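Extracellular haem-binding protein (Streptomyces reticuli, PDB 4BMW) binds haem and also iron ions, and as an octamer protects streptomycetes from iron-mediated oxidative stress. Local coordinates at residues 34-39 and 151-156; 55-60 and 79-84. The protein carries 2 engineered substitutions. All coordinates share one frame; numbering follows the deposited sequence. Where two conformers were deposited one is given.

Contact 1: 34-39 and 151-156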
loop_
_atom_site.group_PDB
_atom_site.type_symbol
_atom_site.label_atom_id
_atom_site.label_comp_id
_atom_site.label_asym_id
_atom_site.label_seq_id
_atom_site.Cartn_x
_atom_site.Cartn_y
_atom_site.Cartn_z
ATOM N N ALA A 34 -21.205 -4.285 20.367
ATOM C CA ALA A 34 -19.843 -4.597 19.954
ATOM C C ALA A 34 -18.839 -4.052 20.963
ATOM O O ALA A 34 -17.837 -4.701 21.264
ATOM C CB ALA A 34 -19.569 -4.027 18.574
ATOM N N THR A 35 -19.117 -2.861 21.483
ATOM C CA THR A 35 -18.258 -2.240 22.481
ATOM C C THR A 35 -18.308 -3.041 23.774
ATOM O O THR A 35 -17.277 -3.307 24.394
ATOM C CB THR A 35 -18.695 -0.791 22.763
ATOM O OG1 THR A 35 -18.569 -0.011 21.567
ATOM C CG2 THR A 35 -17.844 -0.162 23.857
ATOM N N LYS A 36 -19.517 -3.421 24.172
ATOM C CA LYS A 36 -19.725 -4.205 25.381
ATOM C C LYS A 36 -18.935 -5.507 25.316
ATOM O O LYS A 36 -18.311 -5.916 26.296
ATOM C CB LYS A 36 -21.215 -4.506 25.557
ATOM C CG LYS A 36 -21.555 -5.199 26.866
ATOM C CD LYS A 36 -23.042 -5.098 27.187
ATOM C CE LYS A 36 -23.836 -6.283 26.661
ATOM N NZ LYS A 36 -24.528 -6.989 27.774
ATOM N N ALA A 37 -18.959 -6.145 24.152
ATOM C CA ALA A 37 -18.258 -7.405 23.949
ATOM C C ALA A 37 -16.744 -7.218 24.001
ATOM O O ALA A 37 -16.042 -7.965 24.684
ATOM C CB ALA A 37 -18.666 -8.017 22.626
ATOM N N ALA A 38 -16.244 -6.223 23.276
ATOM C CA ALA A 38 -14.811 -5.962 23.218
ATOM C C ALA A 38 -14.263 -5.629 24.600
ATOM O O ALA A 38 -13.192 -6.100 24.984
ATOM C CB ALA A 38 -14.525 -4.831 22.256
ATOM N N ARG A 39 -15.004 -4.819 25.348
ATOM C CA ARG A 39 -14.593 -4.439 26.694
ATOM C C ARG A 39 -14.580 -5.639 27.634
ATOM O O ARG A 39 -13.781 -5.697 28.568
ATOM C CB ARG A 39 -15.522 -3.363 27.253
ATOM C CG ARG A 39 -15.291 -1.979 26.672
ATOM C CD ARG A 39 -16.091 -0.938 27.428
ATOM N NE ARG A 39 -15.763 -0.933 28.851
ATOM C CZ ARG A 39 -16.513 -0.366 29.790
ATOM N NH1 ARG A 39 -17.641 0.239 29.458
ATOM N NH2 ARG A 39 -16.142 -0.410 31.061
ATOM N N ALA A 151 -17.777 -12.554 23.601
ATOM C CA ALA A 151 -19.020 -12.982 22.977
ATOM C C ALA A 151 -20.081 -13.324 24.018
ATOM O O ALA A 151 -21.274 -13.162 23.772
ATOM C CB ALA A 151 -18.766 -14.179 22.078
ATOM N N ALA A 152 -19.645 -13.778 25.189
ATOM C CA ALA A 152 -20.560 -14.358 26.169
ATOM C C ALA A 152 -21.464 -13.343 26.867
ATOM O O ALA A 152 -22.497 -13.719 27.418
ATOM C CB ALA A 152 -19.781 -15.157 27.198
ATOM N N VAL A 153 -21.087 -12.068 26.860
ATOM C CA VAL A 153 -21.942 -11.042 27.459
ATOM C C VAL A 153 -23.095 -10.690 26.525
ATOM O O VAL A 153 -24.082 -10.086 26.945
ATOM C CB VAL A 153 -21.163 -9.759 27.828
ATOM C CG1 VAL A 153 -20.091 -10.070 28.857
ATOM C CG2 VAL A 153 -20.553 -9.113 26.596
ATOM N N LEU A 154 -22.962 -11.066 25.257
ATOM C CA LEU A 154 -24.038 -10.889 24.292
ATOM C C LEU A 154 -25.031 -12.032 24.459
ATOM O O LEU A 154 -24.654 -13.125 24.873
ATOM C CB LEU A 154 -23.488 -10.864 22.867
ATOM C CG LEU A 154 -22.409 -9.812 22.597
ATOM C CD1 LEU A 154 -21.930 -9.896 21.160
ATOM C CD2 LEU A 154 -22.917 -8.414 22.905
ATOM N N GLY A 155 -26.294 -11.778 24.133
ATOM C CA GLY A 155 -27.355 -12.729 24.407
ATOM C C GLY A 155 -27.984 -12.417 25.755
ATOM O O GLY A 155 -27.936 -11.263 26.178
ATOM N N HIS A 156 -28.574 -13.398 26.443
ATOM C CA HIS A 156 -28.688 -14.789 25.999
ATOM C C HIS A 156 -30.127 -15.251 26.140
ATOM O O HIS A 156 -30.874 -14.747 26.976
ATOM C CB HIS A 156 -27.807 -15.699 26.851
ATOM C CG HIS A 156 -26.352 -15.621 26.522
ATOM N ND1 HIS A 156 -25.789 -16.304 25.463
ATOM C CD2 HIS A 156 -25.334 -14.957 27.120
ATOM C CE1 HIS A 156 -24.496 -16.057 25.420
ATOM N NE2 HIS A 156 -24.192 -15.240 26.414
ATOM O OXT HIS A 156 -30.580 -16.144 25.426
#

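Contact 2: 55-60 and 79-84. Engineered in segment 79-84: Asp81 (natural residue Glu).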
loop_
_atom_site.group_PDB
_atom_site.type_symbol
_atom_site.label_atom_id
_atom_site.label_comp_id
_atom_site.label_asym_id
_atom_site.label_seq_id
_atom_site.Cartn_x
_atom_site.Cartn_y
_atom_site.Cartn_z
ATOM N N ALA A 55 -10.606 -6.594 18.753
ATOM C CA ALA A 55 -11.289 -6.032 17.597
ATOM C C ALA A 55 -12.608 -6.746 17.323
ATOM O O ALA A 55 -12.712 -7.966 17.466
ATOM C CB ALA A 55 -10.400 -6.102 16.377
ATOM N N VAL A 56 -13.612 -5.966 16.937
ATOM C CA VAL A 56 -14.886 -6.502 16.484
ATOM C C VAL A 56 -15.095 -6.068 15.041
ATOM O O VAL A 56 -15.129 -4.874 14.747
ATOM C CB VAL A 56 -16.059 -5.988 17.334
ATOM C CG1 VAL A 56 -17.363 -6.630 16.882
ATOM C CG2 VAL A 56 -15.818 -6.273 18.799
ATOM N N VAL A 57 -15.231 -7.044 14.148
ATOM C CA VAL A 57 -15.394 -6.774 12.726
ATOM C C VAL A 57 -16.748 -7.273 12.249
ATOM O O VAL A 57 -17.142 -8.403 12.529
ATOM C CB VAL A 57 -14.282 -7.445 11.899
ATOM C CG1 VAL A 57 -14.514 -7.241 10.407
ATOM C CG2 VAL A 57 -12.926 -6.888 12.297
ATOM N N ASP A 58 -17.449 -6.418 11.517
ATOM C CA ASP A 58 -18.765 -6.745 10.995
ATOM C C ASP A 58 -18.652 -7.738 9.848
ATOM O O ASP A 58 -17.620 -7.820 9.182
ATOM C CB ASP A 58 -19.453 -5.473 10.508
ATOM C CG ASP A 58 -20.906 -5.691 10.158
ATOM O OD1 ASP A 58 -21.186 -6.238 9.070
ATOM O OD2 ASP A 58 -21.772 -5.309 10.972
ATOM N N ARG A 59 -19.723 -8.488 9.620
ATOM C CA ARG A 59 -19.783 -9.444 8.520
ATOM C C ARG A 59 -19.551 -8.757 7.174
ATOM O O ARG A 59 -19.156 -9.405 6.203
ATOM C CB ARG A 59 -21.136 -10.167 8.536
ATOM C CG ARG A 59 -21.450 -11.030 7.316
ATOM C CD ARG A 59 -20.491 -12.198 7.146
ATOM N NE ARG A 59 -20.958 -13.107 6.100
ATOM C CZ ARG A 59 -20.388 -14.267 5.791
ATOM N NH1 ARG A 59 -19.315 -14.688 6.446
ATOM N NH2 ARG A 59 -20.899 -15.012 4.824
ATOM N N ASN A 60 -19.784 -7.448 7.114
ATOM C CA ASN A 60 -19.580 -6.706 5.872
ATOM C C ASN A 60 -18.112 -6.358 5.636
ATOM O O ASN A 60 -17.758 -5.810 4.592
ATOM C CB ASN A 60 -20.446 -5.441 5.837
ATOM C CG ASN A 60 -20.100 -4.451 6.934
ATOM O OD1 ASN A 60 -18.975 -4.411 7.430
ATOM N ND2 ASN A 60 -21.077 -3.638 7.313
ATOM N N SER A 79 -3.429 -7.851 14.294
ATOM C CA SER A 79 -3.676 -9.283 14.378
ATOM C C SER A 79 -5.105 -9.567 14.828
ATOM O O SER A 79 -5.794 -10.401 14.243
ATOM C CB SER A 79 -2.682 -9.933 15.340
ATOM O OG SER A 79 -2.943 -11.316 15.489
ATOM N N ALA A 80 -5.546 -8.863 15.866
ATOM C CA ALA A 80 -6.900 -9.014 16.380
ATOM C C ALA A 80 -7.918 -8.642 15.311
ATOM O O ALA A 80 -8.975 -9.262 15.202
ATOM C CB ALA A 80 -7.088 -8.148 17.601
ATOM N N ASP A 81 -7.588 -7.628 14.520
ATOM C CA ASP A 81 -8.473 -7.173 13.458
ATOM C C ASP A 81 -8.625 -8.255 12.395
ATOM O O ASP A 81 -9.738 -8.591 11.993
ATOM C CB ASP A 81 -7.924 -5.895 12.825
ATOM C CG ASP A 81 -9.019 -4.966 12.337
ATOM O OD1 ASP A 81 -10.133 -5.446 12.042
ATOM O OD2 ASP A 81 -8.764 -3.747 12.249
ATOM N N ARG A 82 -7.499 -8.800 11.946
ATOM C CA ARG A 82 -7.508 -9.829 10.912
ATOM C C ARG A 82 -8.155 -11.120 11.407
ATOM O O ARG A 82 -8.757 -11.858 10.627
ATOM C CB ARG A 82 -6.089 -10.112 10.419
ATOM C CG ARG A 82 -5.446 -8.960 9.659
ATOM C CD ARG A 82 -4.384 -9.469 8.703
ATOM N NE ARG A 82 -3.625 -8.377 8.097
ATOM C CZ ARG A 82 -3.046 -8.435 6.900
ATOM N NH1 ARG A 82 -3.142 -9.531 6.156
ATOM N NH2 ARG A 82 -2.374 -7.388 6.440
ATOM N N LYS A 83 -8.031 -11.388 12.702
ATOM C CA LYS A 83 -8.625 -12.585 13.291
ATOM C C LYS A 83 -10.146 -12.499 13.307
ATOM O O LYS A 83 -10.835 -13.479 13.026
ATOM C CB LYS A 83 -8.116 -12.786 14.715
ATOM C CG LYS A 83 -6.748 -13.423 14.804
ATOM C CD LYS A 83 -6.331 -13.563 16.249
ATOM C CE LYS A 83 -4.908 -14.055 16.387
ATOM N NZ LYS A 83 -4.476 -14.060 17.811
ATOM N N ALA A 84 -10.662 -11.324 13.650
ATOM C CA ALA A 84 -12.098 -11.100 13.691
ATOM C C ALA A 84 -12.668 -11.178 12.281
ATOM O O ALA A 84 -13.732 -11.755 12.055
ATOM C CB ALA A 84 -12.390 -9.750 14.306
#

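Contact 1: 34-39 and 151-156
Lys36 leaves its helix with CG trans to the backbone N (chi1 -174°) and then bends at its third and fourth torsions, which carries its ammonium group to the carbonyl of Val153. On the facing side Leu154, with an extended second torsion, brings its CD1 branch in over Ala37. These two reaches fasten the C-terminal tail that follows helix 140-152 to helix 31-47, the first helix of the HbpS-like fold, an antiparallel sheet with helices on both faces. The backbones come closest at Ala37 and Ala151, whose CA atoms are 5.7 Å apart.

Between helix 31-47 and the tail the fit is apolar. Ala37 CB lies 4.0 Å from Leu154 CD1, and Val153 CG2 approaches the helix backbone itself, 3.9 Å from Ala37 CA. The aliphatic part of Lys36 runs alongside Val153 in the opposite direction, with Lys36 CG 4.0 Å from Val153 CG2, so one residue supplies both a hydrophobic flank and a polar tip. Ala37 and Ala151 both rest on Ile132 of strand 127-135.

The outer side belongs to the assembly: Glu22 of a second subunit packs on Lys36 and Leu154 and accepts a hydrogen bond from the backbone N of Gly155. The one hydrogen bond across the contact runs from Lys36 NZ to Val153 O at 3.2 Å, with the donor 46° out of the carbonyl plane and a C=O...N angle of 132°.

Contact 2: 55-60 and 79-84
Ala55 and Val57, two residues apart on strand 55-58, direct their side chains at helix 79-84, while Val56 between them turns to the other face of the sheet. Small residues let helix and strand close to 7.1 Å between their axes, with their N-to-C directions 36° apart, as in the helix-on-sheet packing of an alpha+beta domain.

The tight part is built around alanine. Ala55 CB sits over the helix backbone, 3.7 Å from Asp81 CA, and Ala80 CB flanks it at 4.1 Å. One turn further, Ala84 CB meets Val57 CG2 at 3.5 Å and also lies 3.6 Å from the carbonyl O of Ala55, so that it touches both helix-facing residues of the strand. No hydrogen bond crosses between the segments.

The more open side is at Asp81, an engineered residue (Glu in the natural protein) that is partly exposed, although its OD1 still comes within 3.2 Å of Val57 CG2. The two side chains cross at about a right angle, and the polar partner of Asp81 OD1 is the hydroxyl of Thr63. Val57 CG2 reaches both Asp81 and Ala84 because it stands trans to its own carbonyl carbon. The loose end lies beyond Val57, where the chain leaves the helix and an Asx turn, with Asn60 N bonded to Asp58 OD1 at 2.7 Å, begins the link to strand 63-68.

Within the antiparallel sheet, strand 53-58 runs between 63-68 and 127-135; helix 76-90 packs on one face, and helix 31-47 meets Val56 on the other.

In the fold
The two contacts occupy opposite faces of the same sheet, their centres about 14 Å apart. Contact 2 is core, its centre about 3 Å from that of the chain; contact 1 is partly buried, about 12 Å out, and borders a second subunit. They meet through Val56, whose CG2 packs against Ala38 CB, so helix 31-47 of contact 1 rests on the strand whose other face carries helix 76-90. Each buries a similar area, 237 and 236 Å², but the chemistry differs: 55-60 with 79-84 relies on short apolar side chains, whereas 34-39 with 151-156 adds a lysine-to-carbonyl bond where Lys36 is exposed.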